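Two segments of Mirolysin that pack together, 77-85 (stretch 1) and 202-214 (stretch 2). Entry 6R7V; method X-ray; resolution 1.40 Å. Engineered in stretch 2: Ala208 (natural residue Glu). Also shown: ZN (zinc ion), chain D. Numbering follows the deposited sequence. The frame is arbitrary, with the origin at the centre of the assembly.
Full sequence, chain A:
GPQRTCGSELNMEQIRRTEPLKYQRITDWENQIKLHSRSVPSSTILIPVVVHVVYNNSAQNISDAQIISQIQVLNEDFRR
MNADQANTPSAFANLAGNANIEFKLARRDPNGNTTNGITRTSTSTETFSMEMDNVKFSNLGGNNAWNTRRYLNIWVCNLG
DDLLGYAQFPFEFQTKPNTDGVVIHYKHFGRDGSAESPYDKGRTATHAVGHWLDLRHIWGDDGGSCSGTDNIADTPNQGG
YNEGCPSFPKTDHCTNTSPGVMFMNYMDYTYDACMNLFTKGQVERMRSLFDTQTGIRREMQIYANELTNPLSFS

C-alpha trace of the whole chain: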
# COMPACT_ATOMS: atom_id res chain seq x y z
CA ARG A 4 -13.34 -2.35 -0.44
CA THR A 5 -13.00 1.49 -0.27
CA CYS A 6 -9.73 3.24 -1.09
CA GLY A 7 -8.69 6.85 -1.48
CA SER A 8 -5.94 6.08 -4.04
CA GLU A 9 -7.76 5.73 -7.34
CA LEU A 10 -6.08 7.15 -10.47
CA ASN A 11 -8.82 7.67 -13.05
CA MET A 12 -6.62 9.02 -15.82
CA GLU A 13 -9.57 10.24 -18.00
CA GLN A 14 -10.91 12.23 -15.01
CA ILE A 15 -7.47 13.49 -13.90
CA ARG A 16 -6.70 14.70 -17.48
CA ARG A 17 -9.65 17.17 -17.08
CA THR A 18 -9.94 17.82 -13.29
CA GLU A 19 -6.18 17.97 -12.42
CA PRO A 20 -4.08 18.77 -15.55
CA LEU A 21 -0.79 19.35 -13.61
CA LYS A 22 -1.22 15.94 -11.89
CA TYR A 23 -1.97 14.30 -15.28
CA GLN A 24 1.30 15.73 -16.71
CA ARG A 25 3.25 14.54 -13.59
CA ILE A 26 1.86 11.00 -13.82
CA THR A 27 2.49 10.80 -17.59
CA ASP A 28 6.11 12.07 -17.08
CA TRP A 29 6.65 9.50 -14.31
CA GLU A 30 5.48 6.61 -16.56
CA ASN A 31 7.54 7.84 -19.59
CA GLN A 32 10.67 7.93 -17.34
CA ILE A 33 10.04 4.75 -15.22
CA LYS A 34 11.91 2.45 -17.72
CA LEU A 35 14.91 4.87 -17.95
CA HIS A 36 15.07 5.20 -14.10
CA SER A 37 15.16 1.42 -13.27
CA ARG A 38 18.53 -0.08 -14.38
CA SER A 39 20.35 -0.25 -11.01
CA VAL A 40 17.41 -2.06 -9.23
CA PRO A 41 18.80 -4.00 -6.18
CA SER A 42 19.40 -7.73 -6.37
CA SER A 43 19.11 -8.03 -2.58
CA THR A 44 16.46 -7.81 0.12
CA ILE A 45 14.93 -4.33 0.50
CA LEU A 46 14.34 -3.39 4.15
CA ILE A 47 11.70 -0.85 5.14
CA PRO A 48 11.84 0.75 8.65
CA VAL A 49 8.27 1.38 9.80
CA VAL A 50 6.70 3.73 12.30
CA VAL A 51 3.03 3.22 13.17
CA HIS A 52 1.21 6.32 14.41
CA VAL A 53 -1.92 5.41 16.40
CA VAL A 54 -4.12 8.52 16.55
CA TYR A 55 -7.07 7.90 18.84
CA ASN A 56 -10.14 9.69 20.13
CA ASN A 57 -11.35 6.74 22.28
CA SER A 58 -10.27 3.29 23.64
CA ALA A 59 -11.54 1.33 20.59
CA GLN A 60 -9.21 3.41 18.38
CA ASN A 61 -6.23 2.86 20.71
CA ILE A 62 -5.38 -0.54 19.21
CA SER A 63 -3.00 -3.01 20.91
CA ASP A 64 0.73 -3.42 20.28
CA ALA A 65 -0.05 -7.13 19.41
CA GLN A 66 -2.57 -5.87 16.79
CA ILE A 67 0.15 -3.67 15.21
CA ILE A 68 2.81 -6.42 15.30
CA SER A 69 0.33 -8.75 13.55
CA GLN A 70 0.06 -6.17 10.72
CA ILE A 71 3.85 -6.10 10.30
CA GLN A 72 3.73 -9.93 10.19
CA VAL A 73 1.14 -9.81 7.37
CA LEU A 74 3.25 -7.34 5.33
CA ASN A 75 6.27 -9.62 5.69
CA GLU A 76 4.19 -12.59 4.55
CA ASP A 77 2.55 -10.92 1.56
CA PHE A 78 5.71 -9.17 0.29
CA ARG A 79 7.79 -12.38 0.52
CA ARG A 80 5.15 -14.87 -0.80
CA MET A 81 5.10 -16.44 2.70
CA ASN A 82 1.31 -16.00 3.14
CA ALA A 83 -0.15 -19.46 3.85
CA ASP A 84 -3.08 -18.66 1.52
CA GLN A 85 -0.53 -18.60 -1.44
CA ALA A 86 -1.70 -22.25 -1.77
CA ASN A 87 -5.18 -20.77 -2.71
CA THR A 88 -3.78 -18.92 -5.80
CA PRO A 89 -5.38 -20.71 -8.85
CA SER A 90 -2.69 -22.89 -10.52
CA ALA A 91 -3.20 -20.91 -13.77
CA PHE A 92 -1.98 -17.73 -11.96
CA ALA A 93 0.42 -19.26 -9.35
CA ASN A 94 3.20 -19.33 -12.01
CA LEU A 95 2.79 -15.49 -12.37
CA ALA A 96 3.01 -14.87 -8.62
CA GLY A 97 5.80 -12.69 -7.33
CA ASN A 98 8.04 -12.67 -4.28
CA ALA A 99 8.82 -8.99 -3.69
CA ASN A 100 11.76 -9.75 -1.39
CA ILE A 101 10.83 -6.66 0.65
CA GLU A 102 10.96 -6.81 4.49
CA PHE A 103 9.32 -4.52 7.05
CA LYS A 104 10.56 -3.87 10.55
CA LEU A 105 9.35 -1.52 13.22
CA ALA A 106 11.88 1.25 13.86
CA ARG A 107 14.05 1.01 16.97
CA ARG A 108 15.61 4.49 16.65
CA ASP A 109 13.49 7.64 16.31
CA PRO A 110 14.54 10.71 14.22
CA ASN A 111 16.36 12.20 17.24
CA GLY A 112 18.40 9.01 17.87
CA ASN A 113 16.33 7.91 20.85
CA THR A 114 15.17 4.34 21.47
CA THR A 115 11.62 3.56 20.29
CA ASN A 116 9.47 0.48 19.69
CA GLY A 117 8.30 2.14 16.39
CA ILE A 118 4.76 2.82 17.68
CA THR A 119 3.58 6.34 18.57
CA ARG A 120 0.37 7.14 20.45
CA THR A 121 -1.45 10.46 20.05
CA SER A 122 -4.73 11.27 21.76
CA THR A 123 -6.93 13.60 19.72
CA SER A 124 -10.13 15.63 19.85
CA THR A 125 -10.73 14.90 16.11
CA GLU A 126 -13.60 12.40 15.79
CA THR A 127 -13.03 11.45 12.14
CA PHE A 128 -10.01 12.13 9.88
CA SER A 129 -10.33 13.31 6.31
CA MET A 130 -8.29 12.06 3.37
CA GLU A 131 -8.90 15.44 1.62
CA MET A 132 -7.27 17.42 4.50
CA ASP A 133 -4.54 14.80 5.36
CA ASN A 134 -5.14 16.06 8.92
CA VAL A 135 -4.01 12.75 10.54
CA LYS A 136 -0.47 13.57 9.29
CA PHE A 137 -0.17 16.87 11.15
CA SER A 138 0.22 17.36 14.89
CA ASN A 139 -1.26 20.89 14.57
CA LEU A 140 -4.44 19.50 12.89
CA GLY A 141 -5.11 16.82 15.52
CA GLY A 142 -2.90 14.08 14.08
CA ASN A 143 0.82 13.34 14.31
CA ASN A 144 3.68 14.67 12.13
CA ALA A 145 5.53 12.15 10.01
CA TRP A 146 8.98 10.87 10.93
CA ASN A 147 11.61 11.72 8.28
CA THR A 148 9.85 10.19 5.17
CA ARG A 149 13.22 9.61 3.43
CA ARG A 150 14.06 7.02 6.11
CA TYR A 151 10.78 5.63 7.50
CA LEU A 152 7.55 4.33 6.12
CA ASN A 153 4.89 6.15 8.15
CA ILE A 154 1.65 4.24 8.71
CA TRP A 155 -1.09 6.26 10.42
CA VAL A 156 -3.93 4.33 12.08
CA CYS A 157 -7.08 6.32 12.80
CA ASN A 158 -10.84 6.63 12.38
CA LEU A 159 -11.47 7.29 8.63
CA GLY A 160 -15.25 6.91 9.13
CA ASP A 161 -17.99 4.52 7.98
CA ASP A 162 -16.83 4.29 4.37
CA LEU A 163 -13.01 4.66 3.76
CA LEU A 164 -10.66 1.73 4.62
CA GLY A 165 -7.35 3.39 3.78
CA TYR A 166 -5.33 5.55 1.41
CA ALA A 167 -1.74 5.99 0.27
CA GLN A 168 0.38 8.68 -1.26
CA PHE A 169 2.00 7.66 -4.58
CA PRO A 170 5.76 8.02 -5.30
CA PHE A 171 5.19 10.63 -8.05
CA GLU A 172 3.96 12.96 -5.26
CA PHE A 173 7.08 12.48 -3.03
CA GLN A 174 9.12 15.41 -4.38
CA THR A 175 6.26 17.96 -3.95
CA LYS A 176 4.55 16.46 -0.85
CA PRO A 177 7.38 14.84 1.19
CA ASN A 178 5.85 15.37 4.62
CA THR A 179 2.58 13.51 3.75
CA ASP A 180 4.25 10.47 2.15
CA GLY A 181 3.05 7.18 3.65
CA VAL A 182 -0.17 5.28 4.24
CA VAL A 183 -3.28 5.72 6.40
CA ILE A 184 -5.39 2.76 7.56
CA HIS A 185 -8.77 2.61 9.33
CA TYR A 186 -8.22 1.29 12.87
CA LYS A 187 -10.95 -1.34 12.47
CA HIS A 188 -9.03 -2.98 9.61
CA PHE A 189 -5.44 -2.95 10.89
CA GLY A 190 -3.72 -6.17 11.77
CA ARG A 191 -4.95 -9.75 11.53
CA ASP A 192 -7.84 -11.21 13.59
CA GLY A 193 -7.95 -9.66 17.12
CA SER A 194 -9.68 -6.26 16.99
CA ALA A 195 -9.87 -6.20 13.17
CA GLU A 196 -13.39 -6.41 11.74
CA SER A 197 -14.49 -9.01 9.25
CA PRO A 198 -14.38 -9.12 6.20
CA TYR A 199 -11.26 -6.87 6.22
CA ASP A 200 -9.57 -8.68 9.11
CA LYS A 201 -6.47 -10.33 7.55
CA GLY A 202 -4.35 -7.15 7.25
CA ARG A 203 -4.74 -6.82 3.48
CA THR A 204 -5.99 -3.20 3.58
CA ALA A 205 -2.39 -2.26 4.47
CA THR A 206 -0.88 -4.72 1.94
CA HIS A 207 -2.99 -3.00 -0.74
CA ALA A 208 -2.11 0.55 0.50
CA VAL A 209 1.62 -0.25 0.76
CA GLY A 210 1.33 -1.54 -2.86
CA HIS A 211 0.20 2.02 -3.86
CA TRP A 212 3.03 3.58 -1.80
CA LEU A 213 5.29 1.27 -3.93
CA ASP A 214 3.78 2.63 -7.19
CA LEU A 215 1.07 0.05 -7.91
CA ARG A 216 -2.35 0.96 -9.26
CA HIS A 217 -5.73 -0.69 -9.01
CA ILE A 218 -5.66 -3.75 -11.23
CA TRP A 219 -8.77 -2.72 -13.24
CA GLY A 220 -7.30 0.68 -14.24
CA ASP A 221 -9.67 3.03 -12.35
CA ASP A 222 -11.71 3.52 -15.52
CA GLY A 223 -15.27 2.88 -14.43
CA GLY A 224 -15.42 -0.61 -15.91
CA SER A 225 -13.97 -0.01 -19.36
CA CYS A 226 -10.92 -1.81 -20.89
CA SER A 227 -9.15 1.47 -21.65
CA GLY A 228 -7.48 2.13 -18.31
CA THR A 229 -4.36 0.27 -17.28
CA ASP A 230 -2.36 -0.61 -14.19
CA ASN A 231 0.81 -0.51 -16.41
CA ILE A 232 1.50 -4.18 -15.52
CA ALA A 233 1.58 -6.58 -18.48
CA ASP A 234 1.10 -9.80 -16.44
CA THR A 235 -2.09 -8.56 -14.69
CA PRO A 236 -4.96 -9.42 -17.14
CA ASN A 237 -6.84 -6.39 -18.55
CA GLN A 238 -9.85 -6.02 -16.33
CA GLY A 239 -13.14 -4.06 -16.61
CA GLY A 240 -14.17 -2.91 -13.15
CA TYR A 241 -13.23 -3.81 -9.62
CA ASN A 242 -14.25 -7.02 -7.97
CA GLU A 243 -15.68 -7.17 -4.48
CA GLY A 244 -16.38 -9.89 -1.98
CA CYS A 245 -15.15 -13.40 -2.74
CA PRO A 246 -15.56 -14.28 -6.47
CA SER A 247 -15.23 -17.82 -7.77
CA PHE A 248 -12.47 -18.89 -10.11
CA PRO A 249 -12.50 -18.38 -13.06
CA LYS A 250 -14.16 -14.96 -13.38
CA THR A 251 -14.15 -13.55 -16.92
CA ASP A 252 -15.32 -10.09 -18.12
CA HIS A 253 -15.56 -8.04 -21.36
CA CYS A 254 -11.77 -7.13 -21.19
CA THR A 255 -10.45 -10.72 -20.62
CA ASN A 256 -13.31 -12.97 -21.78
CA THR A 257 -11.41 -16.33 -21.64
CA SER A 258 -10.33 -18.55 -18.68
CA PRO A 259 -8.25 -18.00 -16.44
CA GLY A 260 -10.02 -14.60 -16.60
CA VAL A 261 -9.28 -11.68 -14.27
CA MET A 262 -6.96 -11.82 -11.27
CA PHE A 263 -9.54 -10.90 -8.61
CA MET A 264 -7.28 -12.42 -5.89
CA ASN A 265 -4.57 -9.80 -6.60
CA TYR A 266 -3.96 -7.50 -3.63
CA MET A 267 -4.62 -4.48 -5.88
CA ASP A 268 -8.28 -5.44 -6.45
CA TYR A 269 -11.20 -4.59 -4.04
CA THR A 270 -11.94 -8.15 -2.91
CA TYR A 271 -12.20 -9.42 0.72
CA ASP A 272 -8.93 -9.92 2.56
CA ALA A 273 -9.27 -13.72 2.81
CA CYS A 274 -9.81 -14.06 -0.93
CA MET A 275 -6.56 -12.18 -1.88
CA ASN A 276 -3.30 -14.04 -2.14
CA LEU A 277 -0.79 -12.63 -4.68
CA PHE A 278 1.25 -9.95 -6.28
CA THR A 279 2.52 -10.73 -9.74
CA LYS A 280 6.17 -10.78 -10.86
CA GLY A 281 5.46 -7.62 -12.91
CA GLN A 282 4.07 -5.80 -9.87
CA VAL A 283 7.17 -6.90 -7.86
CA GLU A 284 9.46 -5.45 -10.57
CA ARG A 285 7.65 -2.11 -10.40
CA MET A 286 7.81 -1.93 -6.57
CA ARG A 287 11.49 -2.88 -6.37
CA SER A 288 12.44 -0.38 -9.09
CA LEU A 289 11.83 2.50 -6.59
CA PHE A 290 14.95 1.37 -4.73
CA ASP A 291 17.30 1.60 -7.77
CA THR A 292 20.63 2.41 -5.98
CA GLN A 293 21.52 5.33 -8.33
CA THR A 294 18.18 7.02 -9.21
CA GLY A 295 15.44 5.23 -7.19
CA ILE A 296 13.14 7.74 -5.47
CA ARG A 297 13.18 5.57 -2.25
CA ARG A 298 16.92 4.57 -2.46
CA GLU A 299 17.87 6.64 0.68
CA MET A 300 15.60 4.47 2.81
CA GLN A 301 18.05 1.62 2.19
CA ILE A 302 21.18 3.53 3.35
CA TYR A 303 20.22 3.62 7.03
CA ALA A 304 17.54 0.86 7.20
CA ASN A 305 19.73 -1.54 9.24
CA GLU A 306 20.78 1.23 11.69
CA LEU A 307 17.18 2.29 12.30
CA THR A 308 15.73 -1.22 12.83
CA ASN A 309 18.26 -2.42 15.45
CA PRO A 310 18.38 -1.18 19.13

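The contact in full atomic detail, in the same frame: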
# COMPACT_ATOMS: atom_id res chain seq x y z
N ASP A 77 3.03 -11.20 2.92
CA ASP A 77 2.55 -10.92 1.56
C ASP A 77 3.64 -10.45 0.62
O ASP A 77 3.56 -10.77 -0.58
CB ASP A 77 1.42 -9.90 1.64
CG ASP A 77 0.17 -10.41 2.38
OD1 ASP A 77 0.10 -11.64 2.65
OD2 ASP A 77 -0.74 -9.61 2.64
N PHE A 78 4.61 -9.69 1.12
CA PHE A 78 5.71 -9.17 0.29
C PHE A 78 6.88 -10.15 0.16
O PHE A 78 7.90 -9.81 -0.45
CB PHE A 78 6.18 -7.82 0.85
CG PHE A 78 5.25 -6.68 0.52
CD1 PHE A 78 4.11 -6.43 1.29
CD2 PHE A 78 5.47 -5.89 -0.61
CE1 PHE A 78 3.21 -5.43 0.92
CE2 PHE A 78 4.57 -4.85 -0.95
CZ PHE A 78 3.46 -4.62 -0.17
N ARG A 79 6.73 -11.38 0.68
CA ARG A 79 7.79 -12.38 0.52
C ARG A 79 7.17 -13.71 0.05
O ARG A 79 7.84 -14.76 0.13
CB ARG A 79 8.56 -12.55 1.83
CG ARG A 79 9.36 -11.30 2.22
CD ARG A 79 10.23 -11.56 3.44
NE ARG A 79 9.47 -11.98 4.62
CZ ARG A 79 10.04 -12.41 5.74
NH1 ARG A 79 11.36 -12.49 5.83
NH2 ARG A 79 9.30 -12.79 6.77
N ARG A 80 5.92 -13.67 -0.44
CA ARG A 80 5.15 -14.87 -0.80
C ARG A 80 5.28 -15.97 0.30
O ARG A 80 5.48 -17.17 0.02
CB ARG A 80 5.51 -15.40 -2.19
CG ARG A 80 4.40 -16.34 -2.70
CD ARG A 80 4.17 -16.37 -4.20
NE ARG A 80 3.04 -17.24 -4.54
CZ ARG A 80 1.74 -16.91 -4.47
NH1 ARG A 80 1.37 -15.71 -4.04
NH2 ARG A 80 0.81 -17.81 -4.78
N MET A 81 5.11 -15.55 1.56
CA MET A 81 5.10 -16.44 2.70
C MET A 81 3.72 -16.47 3.34
O MET A 81 3.57 -17.07 4.41
CB MET A 81 6.17 -16.04 3.69
CG MET A 81 7.56 -16.32 3.16
SD MET A 81 8.83 -15.70 4.26
CE MET A 81 8.66 -16.83 5.56
N ASN A 82 2.71 -15.90 2.67
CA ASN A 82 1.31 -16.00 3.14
C ASN A 82 0.85 -17.45 2.97
O ASN A 82 0.99 -18.00 1.87
CB ASN A 82 0.41 -15.04 2.32
CG ASN A 82 0.63 -15.05 0.82
OD1 ASN A 82 1.76 -14.85 0.34
ND2 ASN A 82 -0.48 -15.23 0.07
N ALA A 83 0.30 -18.06 4.01
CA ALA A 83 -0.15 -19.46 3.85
C ALA A 83 -1.21 -19.60 2.76
O ALA A 83 -1.23 -20.63 2.07
CB ALA A 83 -0.68 -20.01 5.17
N ASP A 84 -2.06 -18.57 2.56
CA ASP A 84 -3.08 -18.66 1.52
C ASP A 84 -2.51 -18.54 0.09
O ASP A 84 -3.30 -18.55 -0.85
CB ASP A 84 -4.26 -17.70 1.74
CG ASP A 84 -3.96 -16.21 1.81
OD1 ASP A 84 -2.82 -15.80 1.52
OD2 ASP A 84 -4.89 -15.44 2.16
N GLN A 85 -1.16 -18.53 -0.09
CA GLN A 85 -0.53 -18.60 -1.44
C GLN A 85 -0.98 -19.90 -2.11
O GLN A 85 -1.11 -19.97 -3.34
CB GLN A 85 1.01 -18.53 -1.36
CG GLN A 85 1.77 -19.67 -0.65
CD GLN A 85 1.88 -20.94 -1.45
OE1 GLN A 85 2.01 -20.92 -2.67
NE2 GLN A 85 1.80 -22.08 -0.78
N GLY A 202 -5.44 -8.11 7.45
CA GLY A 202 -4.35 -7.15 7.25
C GLY A 202 -4.08 -6.80 5.81
O GLY A 202 -3.03 -6.19 5.53
N ARG A 203 -5.02 -7.12 4.89
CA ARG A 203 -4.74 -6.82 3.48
C ARG A 203 -5.06 -5.38 3.09
O ARG A 203 -4.65 -4.96 2.01
CB ARG A 203 -5.45 -7.81 2.53
CG ARG A 203 -4.58 -8.98 2.14
CD ARG A 203 -4.19 -9.88 3.31
NE ARG A 203 -3.19 -10.86 2.88
CZ ARG A 203 -3.49 -12.10 2.51
NH1 ARG A 203 -4.76 -12.50 2.46
NH2 ARG A 203 -2.53 -12.93 2.12
N THR A 204 -5.78 -4.62 3.89
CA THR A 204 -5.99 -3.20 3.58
C THR A 204 -4.60 -2.54 3.54
O THR A 204 -4.29 -1.78 2.61
CB THR A 204 -6.94 -2.53 4.58
OG1 THR A 204 -8.20 -3.22 4.52
CG2 THR A 204 -7.16 -1.07 4.26
N ALA A 205 -3.74 -2.86 4.51
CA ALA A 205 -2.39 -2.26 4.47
C ALA A 205 -1.53 -2.87 3.37
O ALA A 205 -0.73 -2.14 2.80
CB ALA A 205 -1.70 -2.42 5.83
N THR A 206 -1.67 -4.18 3.07
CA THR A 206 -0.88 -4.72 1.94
C THR A 206 -1.21 -3.96 0.67
O THR A 206 -0.30 -3.55 -0.07
CB THR A 206 -1.20 -6.22 1.75
OG1 THR A 206 -0.75 -6.87 2.94
CG2 THR A 206 -0.44 -6.84 0.57
N HIS A 207 -2.52 -3.73 0.44
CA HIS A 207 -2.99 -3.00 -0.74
C HIS A 207 -2.45 -1.55 -0.73
O HIS A 207 -1.95 -1.07 -1.76
CB HIS A 207 -4.52 -3.04 -0.68
CG HIS A 207 -5.23 -2.25 -1.73
ND1 HIS A 207 -5.87 -2.86 -2.79
CD2 HIS A 207 -5.44 -0.91 -1.79
CE1 HIS A 207 -6.43 -1.88 -3.47
NE2 HIS A 207 -6.18 -0.68 -2.92
N ALA A 208 -2.56 -0.85 0.42
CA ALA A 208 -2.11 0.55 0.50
C ALA A 208 -0.62 0.64 0.31
O ALA A 208 -0.14 1.57 -0.36
CB ALA A 208 -2.47 1.14 1.85
N VAL A 209 0.15 -0.27 0.92
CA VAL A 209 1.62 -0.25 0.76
C VAL A 209 1.95 -0.52 -0.73
O VAL A 209 2.90 0.08 -1.25
CB VAL A 209 2.32 -1.23 1.75
CG1 VAL A 209 3.81 -1.39 1.46
CG2 VAL A 209 2.11 -0.78 3.19
N GLY A 210 1.15 -1.36 -1.42
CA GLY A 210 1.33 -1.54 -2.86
C GLY A 210 1.25 -0.20 -3.57
O GLY A 210 2.10 0.10 -4.40
N HIS A 211 0.24 0.66 -3.25
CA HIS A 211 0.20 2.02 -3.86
C HIS A 211 1.42 2.88 -3.49
O HIS A 211 1.95 3.60 -4.34
CB HIS A 211 -1.04 2.78 -3.43
CG HIS A 211 -2.37 2.23 -3.89
ND1 HIS A 211 -2.65 2.02 -5.23
CD2 HIS A 211 -3.48 2.00 -3.17
CE1 HIS A 211 -3.93 1.67 -5.28
NE2 HIS A 211 -4.47 1.66 -4.08
N TRP A 212 1.85 2.82 -2.22
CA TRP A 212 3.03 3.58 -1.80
C TRP A 212 4.29 3.12 -2.58
O TRP A 212 5.25 3.90 -2.73
CB TRP A 212 3.17 3.38 -0.29
CG TRP A 212 4.32 4.09 0.35
CD1 TRP A 212 4.41 5.42 0.65
CD2 TRP A 212 5.52 3.49 0.81
NE1 TRP A 212 5.62 5.69 1.24
CE2 TRP A 212 6.34 4.52 1.31
CE3 TRP A 212 6.00 2.17 0.80
CZ2 TRP A 212 7.61 4.27 1.86
CZ3 TRP A 212 7.25 1.92 1.33
CH2 TRP A 212 8.06 2.97 1.82
N LEU A 213 4.26 1.86 -3.10
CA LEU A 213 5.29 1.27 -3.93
C LEU A 213 4.91 1.28 -5.43
O LEU A 213 5.41 0.49 -6.24
CB LEU A 213 5.66 -0.13 -3.44
CG LEU A 213 6.32 -0.16 -2.05
CD1 LEU A 213 6.52 -1.57 -1.58
CD2 LEU A 213 7.66 0.65 -2.03
N ASP A 214 4.07 2.25 -5.80
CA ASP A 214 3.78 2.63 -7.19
C ASP A 214 2.74 1.78 -7.90
O ASP A 214 2.51 1.99 -9.12
CB ASP A 214 5.08 2.68 -8.05
CG ASP A 214 5.15 3.86 -8.97
OD1 ASP A 214 4.45 4.83 -8.72
OD2 ASP A 214 5.90 3.79 -9.98
ZN ZN D . -6.40 1.21 -3.58

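A single arginine, Arg203 in the first turn of the helix 203-212, is gripped by two aspartates of the other stretch, each through a pair of hydrogen bonds. Asp77 accepts from NE at OD2 (2.8 Å) and from Arg203 NH2 at its OD1 (3.0 Å); Asp84 accepts from Arg203 NH2 at OD1 (2.9 Å) and from Arg203 NH1 at its OD2 (3.0 Å). Both carboxylates lie near the guanidinium plane, where the N-H bonds point, and NH2 gives a hydrogen to each. Arginine suits this buried place because its flat, five-hydrogen head can serve two acids at once. Although its CA-to-CB bond points sideways, the long side chain brings its end close to both.

Asn82 steadies the second acid, its ND2 donating to Asp84 OD1 (2.8 Å). One turn along the helix, Thr206 OG1 donates to Asp77 OD2 (2.8 Å), so this oxygen accepts two hydrogen bonds.

Beside the charges, Phe78 supplies an apolar patch. Its CZ lies 3.6 Å from Val209 CG1 and its CE2 3.9 Å from Leu213 CD1, while Thr206 CG2 approaches Phe78 CE1 at 3.9 Å. Thr206 thus offers a hydroxyl to the acid and a methyl to the ring. His207, pointing away, instead binds zinc through NE2 (2.0 Å from ZN).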